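Local coordinates for periplasmic sugar-binding protein (Chloroflexus aurantiacus, PDB 4RXU) that binds beta-D-glucopyranose and probably delivers sugar to an ABC-type transporter as its solute-binding component, at residues S135-Q144 against L171-L180; K243-D253 against V269-E280. All coordinates share one frame; numbering follows the deposited sequence.

Contact 1 of 2, residues S135-Q144 against L171-L180; sequences SIAVGAQQAQ and LFFEGAWKVL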
loop_
_atom_site.group_PDB
_atom_site.type_symbol
_atom_site.label_atom_id
_atom_site.label_comp_id
_atom_site.label_asym_id
_atom_site.label_seq_id
_atom_site.Cartn_x
_atom_site.Cartn_y
_atom_site.Cartn_z
ATOM N N SER A 135 -0.689 -5.031 6.313
ATOM C CA SER A 135 -0.155 -5.132 4.950
ATOM C C SER A 135 0.109 -6.552 4.455
ATOM O O SER A 135 -0.047 -6.834 3.253
ATOM C CB SER A 135 1.114 -4.306 4.784
ATOM O OG SER A 135 0.853 -2.924 4.952
ATOM N N ILE A 136 0.511 -7.437 5.362
ATOM C CA ILE A 136 0.667 -8.846 4.972
ATOM C C ILE A 136 -0.692 -9.389 4.469
ATOM O O ILE A 136 -0.772 -10.094 3.439
ATOM C CB ILE A 136 1.222 -9.683 6.142
ATOM C CG1 ILE A 136 2.710 -9.342 6.406
ATOM C CG2 ILE A 136 1.058 -11.195 5.919
ATOM C CD1 ILE A 136 3.697 -9.857 5.371
ATOM N N ALA A 137 -1.748 -9.070 5.206
ATOM C CA ALA A 137 -3.081 -9.501 4.829
ATOM C C ALA A 137 -3.510 -8.891 3.491
ATOM O O ALA A 137 -4.185 -9.553 2.726
ATOM C CB ALA A 137 -4.092 -9.164 5.921
ATOM N N VAL A 138 -3.123 -7.642 3.200
ATOM C CA VAL A 138 -3.400 -7.090 1.858
ATOM C C VAL A 138 -2.842 -8.018 0.757
ATOM O O VAL A 138 -3.557 -8.407 -0.184
ATOM C CB VAL A 138 -2.782 -5.693 1.675
ATOM C CG1 VAL A 138 -2.943 -5.215 0.249
ATOM C CG2 VAL A 138 -3.404 -4.717 2.648
ATOM N N GLY A 139 -1.561 -8.374 0.859
ATOM C CA GLY A 139 -0.951 -9.208 -0.191
ATOM C C GLY A 139 -1.562 -10.591 -0.238
ATOM O O GLY A 139 -1.780 -11.119 -1.299
ATOM N N ALA A 140 -1.812 -11.167 0.937
ATOM C CA ALA A 140 -2.452 -12.490 1.036
ATOM C C ALA A 140 -3.814 -12.454 0.361
ATOM O O ALA A 140 -4.139 -13.357 -0.404
ATOM C CB ALA A 140 -2.577 -12.944 2.479
ATOM N N GLN A 141 -4.593 -11.405 0.613
ATOM C CA GLN A 141 -5.911 -11.301 0.013
ATOM C C GLN A 141 -5.846 -11.126 -1.496
ATOM O O GLN A 141 -6.650 -11.671 -2.242
ATOM C CB GLN A 141 -6.703 -10.169 0.635
ATOM C CG GLN A 141 -7.224 -10.512 2.012
ATOM C CD GLN A 141 -8.074 -9.395 2.598
ATOM O OE1 GLN A 141 -8.690 -8.647 1.873
ATOM N NE2 GLN A 141 -8.131 -9.314 3.896
ATOM N N GLN A 142 -4.880 -10.350 -1.956
ATOM C CA GLN A 142 -4.693 -10.206 -3.391
ATOM C C GLN A 142 -4.416 -11.573 -4.022
ATOM O O GLN A 142 -5.050 -11.983 -5.003
ATOM C CB GLN A 142 -3.561 -9.227 -3.683
ATOM C CG GLN A 142 -3.889 -7.800 -3.318
ATOM C CD GLN A 142 -2.719 -6.888 -3.438
ATOM O OE1 GLN A 142 -1.582 -7.313 -3.311
ATOM N NE2 GLN A 142 -2.985 -5.619 -3.679
ATOM N N ALA A 143 -3.426 -12.260 -3.476
ATOM C CA ALA A 143 -3.075 -13.571 -4.017
ATOM C C ALA A 143 -4.203 -14.599 -3.904
ATOM O O ALA A 143 -4.432 -15.394 -4.826
ATOM C CB ALA A 143 -1.824 -14.095 -3.343
ATOM N N GLN A 144 -4.886 -14.591 -2.767
ATOM C CA GLN A 144 -5.952 -15.552 -2.517
ATOM C C GLN A 144 -7.081 -15.389 -3.547
ATOM O O GLN A 144 -7.626 -16.372 -4.024
ATOM C CB GLN A 144 -6.466 -15.445 -1.077
ATOM C CG GLN A 144 -7.355 -16.607 -0.682
ATOM C CD GLN A 144 -6.579 -17.906 -0.642
ATOM O OE1 GLN A 144 -5.590 -18.017 0.078
ATOM N NE2 GLN A 144 -7.006 -18.878 -1.434
ATOM N N LEU A 171 6.125 -6.000 2.266
ATOM C CA LEU A 171 5.059 -6.686 3.031
ATOM C C LEU A 171 3.947 -7.174 2.103
ATOM O O LEU A 171 3.480 -8.309 2.221
ATOM C CB LEU A 171 4.475 -5.796 4.141
ATOM C CG LEU A 171 5.493 -5.417 5.225
ATOM C CD1 LEU A 171 4.967 -4.362 6.204
ATOM C CD2 LEU A 171 5.915 -6.673 5.974
ATOM N N PHE A 172 3.524 -6.338 1.170
ATOM C CA PHE A 172 2.484 -6.762 0.247
ATOM C C PHE A 172 2.991 -7.939 -0.584
ATOM O O PHE A 172 2.258 -8.872 -0.869
ATOM C CB PHE A 172 2.091 -5.659 -0.720
ATOM C CG PHE A 172 1.577 -4.404 -0.085
ATOM C CD1 PHE A 172 0.715 -4.398 1.010
ATOM C CD2 PHE A 172 1.926 -3.200 -0.653
ATOM C CE1 PHE A 172 0.264 -3.193 1.552
ATOM C CE2 PHE A 172 1.464 -2.013 -0.137
ATOM C CZ PHE A 172 0.640 -2.001 0.967
ATOM N N PHE A 173 4.247 -7.865 -1.017
ATOM C CA PHE A 173 4.770 -8.933 -1.838
ATOM C C PHE A 173 4.876 -10.230 -1.013
ATOM O O PHE A 173 4.531 -11.325 -1.493
ATOM C CB PHE A 173 6.122 -8.612 -2.436
ATOM C CG PHE A 173 6.568 -9.659 -3.391
ATOM C CD1 PHE A 173 6.069 -9.696 -4.677
ATOM C CD2 PHE A 173 7.398 -10.682 -2.954
ATOM C CE1 PHE A 173 6.439 -10.722 -5.537
ATOM C CE2 PHE A 173 7.774 -11.683 -3.794
ATOM C CZ PHE A 173 7.274 -11.722 -5.073
ATOM N N GLU A 174 5.380 -10.120 0.208
ATOM C CA GLU A 174 5.510 -11.311 1.045
ATOM C C GLU A 174 4.140 -11.969 1.250
ATOM O O GLU A 174 4.013 -13.184 1.174
ATOM C CB GLU A 174 6.136 -10.971 2.404
ATOM C CG GLU A 174 6.209 -12.178 3.342
ATOM C CD GLU A 174 6.810 -11.869 4.701
ATOM O OE1 GLU A 174 7.432 -10.794 4.883
ATOM O OE2 GLU A 174 6.681 -12.727 5.597
ATOM N N GLY A 175 3.137 -11.174 1.605
ATOM C CA GLY A 175 1.810 -11.722 1.885
ATOM C C GLY A 175 1.273 -12.490 0.687
ATOM O O GLY A 175 0.684 -13.620 0.797
ATOM N N ALA A 176 1.505 -11.910 -0.486
ATOM C CA ALA A 176 1.076 -12.567 -1.734
ATOM C C ALA A 176 1.886 -13.815 -2.040
ATOM O O ALA A 176 1.348 -14.857 -2.421
ATOM C CB ALA A 176 1.160 -11.592 -2.904
ATOM N N TRP A 177 3.198 -13.702 -1.893
ATOM C CA TRP A 177 4.099 -14.807 -2.214
ATOM C C TRP A 177 3.775 -16.037 -1.384
ATOM O O TRP A 177 3.857 -17.180 -1.860
ATOM C CB TRP A 177 5.545 -14.406 -1.943
ATOM C CG TRP A 177 6.548 -15.462 -2.338
ATOM C CD1 TRP A 177 7.242 -16.275 -1.498
ATOM C CD2 TRP A 177 6.948 -15.818 -3.680
ATOM N NE1 TRP A 177 8.060 -17.113 -2.230
ATOM C CE2 TRP A 177 7.916 -16.836 -3.568
ATOM C CE3 TRP A 177 6.609 -15.348 -4.960
ATOM C CZ2 TRP A 177 8.535 -17.414 -4.697
ATOM C CZ3 TRP A 177 7.227 -15.908 -6.078
ATOM C CH2 TRP A 177 8.177 -16.934 -5.937
ATOM N N LYS A 178 3.432 -15.809 -0.122
ATOM C CA LYS A 178 3.173 -16.934 0.768
ATOM C C LYS A 178 1.875 -17.660 0.461
ATOM O O LYS A 178 1.661 -18.755 0.973
ATOM C CB LYS A 178 3.334 -16.533 2.228
ATOM C CG LYS A 178 4.774 -16.055 2.462
ATOM C CD LYS A 178 5.183 -16.170 3.882
ATOM C CE LYS A 178 6.674 -16.089 4.089
ATOM N NZ LYS A 178 6.845 -15.823 5.538
ATOM N N VAL A 179 1.045 -17.064 -0.399
ATOM C CA VAL A 179 -0.112 -17.745 -0.975
ATOM C C VAL A 179 0.189 -18.288 -2.369
ATOM O O VAL A 179 -0.207 -19.412 -2.715
ATOM C CB VAL A 179 -1.331 -16.786 -1.006
ATOM C CG1 VAL A 179 -2.482 -17.346 -1.837
ATOM C CG2 VAL A 179 -1.797 -16.472 0.412
ATOM N N LEU A 180 0.862 -17.491 -3.183
ATOM C CA LEU A 180 1.132 -17.927 -4.549
ATOM C C LEU A 180 2.187 -19.030 -4.688
ATOM O O LEU A 180 2.064 -19.893 -5.552
ATOM C CB LEU A 180 1.516 -16.749 -5.452
ATOM C CG LEU A 180 0.486 -15.642 -5.616
ATOM C CD1 LEU A 180 1.124 -14.407 -6.244
ATOM C CD2 LEU A 180 -0.700 -16.102 -6.439
HETATM O O HOH W 1 1.150 -7.968 -3.451
#
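G139 and G175 bring helices 135-148 and 167-185 almost backbone to backbone, with G139 C 3.5 Å from G175 C. A CB on either glycine would clash with a carbonyl of the facing helix, F172 O for G139 and I136 O for G175. Those carbonyls instead receive CA-H...O contacts: G139 CA lies 3.3 Å from F172 O, and G175 CA meets I136 O at 151° at the hydrogen. The segment axes approach to 6.3 Å and cross at -42°, a close glycine-mediated helix pair within the periplasmic binding protein fold. Next to the glycines, the methyl of A143 sits among A176, V179 and L180, its CB 3.6 Å from L180 CG. At the N-terminal end, F172 turns the edge of its ring to S135 O, which lies near the ring plane 3.4 Å from CD1, while V138 CB packs obliquely on the same ring. With CG beside the backbone N (chi1 -59°), this ring also reaches the bound glucose and W222. I136 extends CD1 across L171 and against the E174 carboxylate, whose OE2 is held by K178 of the next turn. Further out, a water donates to Q142 OE1 and, weakly, to F172 O.

Contact 2 of 2, residues K243-D253 against V269-E280; sequences KGKVYILAPND and VTEYFVTGQDAE. With BGC (beta-D-glucopyranose), chain C.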
loop_
_atom_site.group_PDB
_atom_site.type_symbol
_atom_site.label_atom_id
_atom_site.label_comp_id
_atom_site.label_asym_id
_atom_site.label_seq_id
_atom_site.Cartn_x
_atom_site.Cartn_y
_atom_site.Cartn_z
ATOM N N LYS A 243 -0.516 -16.460 -22.610
ATOM C CA LYS A 243 -1.649 -15.581 -22.445
ATOM C C LYS A 243 -2.902 -16.401 -22.276
ATOM O O LYS A 243 -2.932 -17.322 -21.459
ATOM C CB LYS A 243 -1.708 -14.599 -23.609
ATOM C CG LYS A 243 -0.512 -13.674 -23.551
ATOM C CD LYS A 243 -0.323 -12.852 -24.782
ATOM C CE LYS A 243 1.037 -12.192 -24.721
ATOM N NZ LYS A 243 1.181 -11.198 -25.792
ATOM N N GLY A 244 -3.941 -16.072 -23.032
ATOM C CA GLY A 244 -5.242 -16.659 -22.818
ATOM C C GLY A 244 -5.869 -16.128 -21.544
ATOM O O GLY A 244 -6.119 -14.945 -21.394
ATOM N N LYS A 245 -6.136 -17.029 -20.624
ATOM C CA LYS A 245 -6.741 -16.652 -19.355
ATOM C C LYS A 245 -5.667 -16.479 -18.306
ATOM O O LYS A 245 -5.043 -17.461 -17.888
ATOM C CB LYS A 245 -7.691 -17.737 -18.917
ATOM C CG LYS A 245 -8.471 -17.397 -17.674
ATOM C CD LYS A 245 -9.761 -18.161 -17.722
ATOM C CE LYS A 245 -9.908 -18.948 -16.463
ATOM N NZ LYS A 245 -11.021 -19.906 -16.663
ATOM N N VAL A 246 -5.486 -15.250 -17.830
ATOM C CA VAL A 246 -4.285 -14.905 -17.095
ATOM C C VAL A 246 -4.620 -14.273 -15.766
ATOM O O VAL A 246 -5.713 -13.777 -15.549
ATOM C CB VAL A 246 -3.345 -13.987 -17.908
ATOM C CG1 VAL A 246 -3.082 -14.567 -19.292
ATOM C CG2 VAL A 246 -3.887 -12.568 -18.013
ATOM N N TYR A 247 -3.629 -14.309 -14.885
ATOM C CA TYR A 247 -3.752 -13.921 -13.483
ATOM C C TYR A 247 -2.677 -12.875 -13.197
ATOM O O TYR A 247 -1.500 -13.102 -13.487
ATOM C CB TYR A 247 -3.610 -15.185 -12.619
ATOM C CG TYR A 247 -4.768 -16.072 -12.890
ATOM C CD1 TYR A 247 -4.763 -16.954 -13.979
ATOM C CD2 TYR A 247 -5.911 -15.992 -12.117
ATOM C CE1 TYR A 247 -5.874 -17.726 -14.273
ATOM C CE2 TYR A 247 -7.027 -16.778 -12.400
ATOM C CZ TYR A 247 -6.992 -17.639 -13.477
ATOM O OH TYR A 247 -8.091 -18.407 -13.765
ATOM N N ILE A 248 -3.090 -11.728 -12.661
ATOM C CA ILE A 248 -2.221 -10.575 -12.518
ATOM C C ILE A 248 -2.248 -10.074 -11.072
ATOM O O ILE A 248 -3.289 -9.670 -10.552
ATOM C CB ILE A 248 -2.655 -9.416 -13.418
ATOM C CG1 ILE A 248 -2.739 -9.856 -14.890
ATOM C CG2 ILE A 248 -1.721 -8.209 -13.231
ATOM C CD1 ILE A 248 -3.514 -8.914 -15.780
ATOM N N LEU A 249 -1.084 -10.146 -10.427
ATOM C CA LEU A 249 -0.891 -9.599 -9.072
ATOM C C LEU A 249 -0.484 -8.143 -9.239
ATOM O O LEU A 249 0.698 -7.849 -9.370
ATOM C CB LEU A 249 0.191 -10.364 -8.307
ATOM C CG LEU A 249 0.374 -9.835 -6.870
ATOM C CD1 LEU A 249 -0.778 -10.249 -5.961
ATOM C CD2 LEU A 249 1.697 -10.324 -6.327
ATOM N N ALA A 250 -1.460 -7.245 -9.303
ATOM C CA ALA A 250 -1.155 -5.799 -9.389
ATOM C C ALA A 250 -1.199 -5.266 -7.962
ATOM O O ALA A 250 -2.119 -5.592 -7.200
ATOM C CB ALA A 250 -2.166 -5.074 -10.276
ATOM N N PRO A 251 -0.211 -4.414 -7.580
ATOM C CA PRO A 251 -0.060 -4.135 -6.144
ATOM C C PRO A 251 -0.976 -3.049 -5.597
ATOM O O PRO A 251 -1.257 -3.043 -4.418
ATOM C CB PRO A 251 1.421 -3.734 -6.028
ATOM C CG PRO A 251 1.744 -3.150 -7.374
ATOM C CD PRO A 251 0.971 -3.993 -8.351
ATOM N N ASN A 252 -1.445 -2.129 -6.444
ATOM C CA ASN A 252 -2.444 -1.168 -5.972
ATOM C C ASN A 252 -3.372 -0.776 -7.096
ATOM O O ASN A 252 -3.216 -1.252 -8.206
ATOM C CB ASN A 252 -1.815 0.060 -5.283
ATOM C CG ASN A 252 -1.244 1.079 -6.253
ATOM O OD1 ASN A 252 -1.093 0.836 -7.458
ATOM N ND2 ASN A 252 -0.871 2.239 -5.708
ATOM N N ASP A 253 -4.316 0.118 -6.823
ATOM C CA ASP A 253 -5.356 0.448 -7.811
ATOM C C ASP A 253 -4.858 1.120 -9.080
ATOM O O ASP A 253 -5.184 0.675 -10.189
ATOM C CB ASP A 253 -6.454 1.277 -7.161
ATOM C CG ASP A 253 -7.413 0.420 -6.354
ATOM O OD1 ASP A 253 -7.335 -0.824 -6.431
ATOM O OD2 ASP A 253 -8.285 0.998 -5.681
ATOM N N VAL A 269 -4.977 -12.267 -24.988
ATOM C CA VAL A 269 -5.476 -12.350 -23.612
ATOM C C VAL A 269 -6.995 -12.409 -23.687
ATOM O O VAL A 269 -7.666 -11.410 -23.968
ATOM C CB VAL A 269 -5.005 -11.159 -22.756
ATOM C CG1 VAL A 269 -5.644 -11.194 -21.365
ATOM C CG2 VAL A 269 -3.488 -11.172 -22.652
ATOM N N THR A 270 -7.527 -13.602 -23.480
ATOM C CA THR A 270 -8.975 -13.808 -23.594
ATOM C C THR A 270 -9.722 -13.450 -22.325
ATOM O O THR A 270 -10.908 -13.167 -22.368
ATOM C CB THR A 270 -9.323 -15.246 -24.001
ATOM O OG1 THR A 270 -8.730 -16.160 -23.062
ATOM C CG2 THR A 270 -8.837 -15.508 -25.456
ATOM N N GLU A 271 -9.028 -13.469 -21.198
ATOM C CA GLU A 271 -9.610 -13.087 -19.924
ATOM C C GLU A 271 -8.479 -12.784 -18.968
ATOM O O GLU A 271 -7.464 -13.453 -19.014
ATOM C CB GLU A 271 -10.473 -14.207 -19.314
ATOM C CG GLU A 271 -11.350 -13.682 -18.175
ATOM C CD GLU A 271 -12.241 -14.730 -17.521
ATOM O OE1 GLU A 271 -12.161 -15.915 -17.902
ATOM O OE2 GLU A 271 -13.031 -14.362 -16.614
ATOM N N TYR A 272 -8.659 -11.807 -18.087
ATOM C CA TYR A 272 -7.671 -11.570 -17.048
ATOM C C TYR A 272 -8.371 -11.312 -15.722
ATOM O O TYR A 272 -9.493 -10.762 -15.662
ATOM C CB TYR A 272 -6.714 -10.419 -17.381
ATOM C CG TYR A 272 -7.376 -9.067 -17.457
ATOM C CD1 TYR A 272 -7.591 -8.301 -16.313
ATOM C CD2 TYR A 272 -7.756 -8.531 -18.689
ATOM C CE1 TYR A 272 -8.220 -7.061 -16.389
ATOM C CE2 TYR A 272 -8.379 -7.288 -18.782
ATOM C CZ TYR A 272 -8.617 -6.561 -17.639
ATOM O OH TYR A 272 -9.240 -5.337 -17.754
ATOM N N PHE A 273 -7.694 -11.762 -14.666
ATOM C CA PHE A 273 -8.035 -11.485 -13.282
ATOM C C PHE A 273 -6.945 -10.589 -12.723
ATOM O O PHE A 273 -5.765 -10.893 -12.867
ATOM C CB PHE A 273 -8.129 -12.795 -12.504
ATOM C CG PHE A 273 -9.230 -13.688 -12.980
ATOM C CD1 PHE A 273 -9.020 -14.597 -14.013
ATOM C CD2 PHE A 273 -10.481 -13.602 -12.407
ATOM C CE1 PHE A 273 -10.049 -15.409 -14.452
ATOM C CE2 PHE A 273 -11.510 -14.411 -12.843
ATOM C CZ PHE A 273 -11.292 -15.311 -13.867
ATOM N N VAL A 274 -7.312 -9.452 -12.144
ATOM C CA VAL A 274 -6.319 -8.492 -11.668
ATOM C C VAL A 274 -6.724 -7.929 -10.311
ATOM O O VAL A 274 -7.896 -7.610 -10.047
ATOM C CB VAL A 274 -6.068 -7.322 -12.653
ATOM C CG1 VAL A 274 -7.312 -6.458 -12.852
ATOM C CG2 VAL A 274 -4.868 -6.503 -12.201
ATOM N N THR A 275 -5.712 -7.786 -9.462
ATOM C CA THR A 275 -5.864 -7.350 -8.086
ATOM C C THR A 275 -5.586 -5.862 -7.958
ATOM O O THR A 275 -5.260 -5.207 -8.929
ATOM C CB THR A 275 -4.926 -8.149 -7.160
ATOM O OG1 THR A 275 -3.567 -7.884 -7.502
ATOM C CG2 THR A 275 -5.204 -9.608 -7.264
ATOM N N GLY A 276 -5.751 -5.341 -6.746
ATOM C CA GLY A 276 -5.426 -3.944 -6.440
ATOM C C GLY A 276 -5.616 -3.644 -4.967
ATOM O O GLY A 276 -5.846 -4.535 -4.167
ATOM N N GLN A 277 -5.453 -2.379 -4.605
ATOM C CA GLN A 277 -5.788 -1.915 -3.269
ATOM C C GLN A 277 -5.921 -0.402 -3.258
ATOM O O GLN A 277 -5.362 0.266 -4.118
ATOM C CB GLN A 277 -4.737 -2.315 -2.226
ATOM C CG GLN A 277 -3.424 -1.565 -2.340
ATOM C CD GLN A 277 -2.456 -1.971 -1.253
ATOM O OE1 GLN A 277 -2.712 -1.764 -0.065
ATOM N NE2 GLN A 277 -1.346 -2.564 -1.653
ATOM N N ASP A 278 -6.679 0.059 -2.260
ATOM C CA ASP A 278 -6.895 1.472 -1.870
ATOM C C ASP A 278 -8.321 1.942 -2.191
ATOM O O ASP A 278 -8.742 2.996 -1.721
ATOM C CB ASP A 278 -5.919 2.448 -2.537
ATOM C CG ASP A 278 -4.458 2.261 -2.103
ATOM O OD1 ASP A 278 -4.162 1.569 -1.102
ATOM O OD2 ASP A 278 -3.603 2.878 -2.775
ATOM N N ALA A 279 -9.059 1.175 -3.004
ATOM C CA ALA A 279 -10.425 1.566 -3.385
ATOM C C ALA A 279 -10.463 2.989 -3.949
ATOM O O ALA A 279 -11.363 3.775 -3.656
ATOM C CB ALA A 279 -11.408 1.392 -2.231
ATOM N N GLU A 280 -9.498 3.300 -4.805
ATOM C CA GLU A 280 -9.537 4.553 -5.546
ATOM C C GLU A 280 -10.815 4.570 -6.397
ATOM O O GLU A 280 -11.223 3.553 -6.941
ATOM C CB GLU A 280 -8.283 4.712 -6.413
ATOM C CG GLU A 280 -6.986 4.871 -5.582
ATOM C CD GLU A 280 -6.852 6.197 -4.825
ATOM O OE1 GLU A 280 -7.554 7.179 -5.170
ATOM O OE2 GLU A 280 -6.026 6.264 -3.884
HETATM C C2 BGC C . 0.305 2.350 0.663
HETATM C C3 BGC C . -0.671 1.990 -0.439
HETATM C C4 BGC C . -0.390 2.854 -1.660
HETATM C C5 BGC C . 1.085 2.785 -2.058
HETATM C C6 BGC C . 1.458 3.749 -3.163
HETATM C C1 BGC C . 1.672 2.071 0.061
HETATM O O1 BGC C . 2.699 2.121 1.008
HETATM O O2 BGC C . 0.047 1.536 1.812
HETATM O O3 BGC C . -1.990 2.207 0.052
HETATM O O4 BGC C . -1.137 2.325 -2.773
HETATM O O5 BGC C . 1.912 3.057 -0.944
HETATM O O6 BGC C . 1.002 5.076 -2.888
HETATM O O HOH W 2 -13.431 -17.816 -15.578
#
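V246 and I248 form the core of a parallel ladder with strand 269-274. Their N-H groups donate to E271 O and F273 O, and their carbonyls accept from F273 N and T275 N; T275 N to I248 O is longer, at 3.3 Å. G244 O takes both T270 N and E271 N from one face of its carbonyl plane. Among apolar contacts, Y247 and F273 lie side by side on one face of the sheet, rings near parallel (7°) but barely overlapping, Y247 CE2 3.4 Å from F273 CD1. On the other face V246 CG2 meets Y272 CB and I248 packs on V274 CG2, with A250 CB alongside; V246, I248 and Y272 also touch helix 253-264, which completes this beta-alpha-beta unit. Beyond the strands side chains join in the bonding. T275 OG1, set between its backbone N and carbonyl carbon (chi1 64°), donates to A250 O (2.7 Å); Q277 NE2 points at P251 O in its own amide plane, while OE1 accepts from K298. D253 N donates to Q277 O, its OD2 accepts E280 N at 2.7 Å, and its OD1 is hydrogen-bonded to T295 OG1 and Q292 NE2. Alanine here removes the carboxylate, and is likely to leave E280 N, T295 and Q292 without this partner and let the 276-280 loop shift. Glucose O4 accepts from N252 ND2 (2.9 Å), whose amide OD1 is hydrogen-bonded to T255, and D278 accepts O3 and O4; E42, R44, D118, R119, D166 and K298 also bind the sugar.

Along the chain contact 1 closes before contact 2 opens, and their centres lie 14 Å apart. The helix pair of contact 1 packs against the four-stranded parallel sheet that contains strands 246-249 and 269-274, the latter at its outer edge: L180 and A176 rest on L249. Where the two contacts touch, Q142 NE2 probably hydrogen-bonds to both P251 O (3.2 Å) and G276 O (3.1 Å), tying helix 135-148 to the loops that follow the two strands. F172 CE2 also packs 3.2 Å from Q277 NE2. Both contacts belong to the periplasmic binding protein fold and probably build the side of the glucose pocket formed by this parallel-sheet domain, contact 1 supplying F172 and contact 2 N252 and D278.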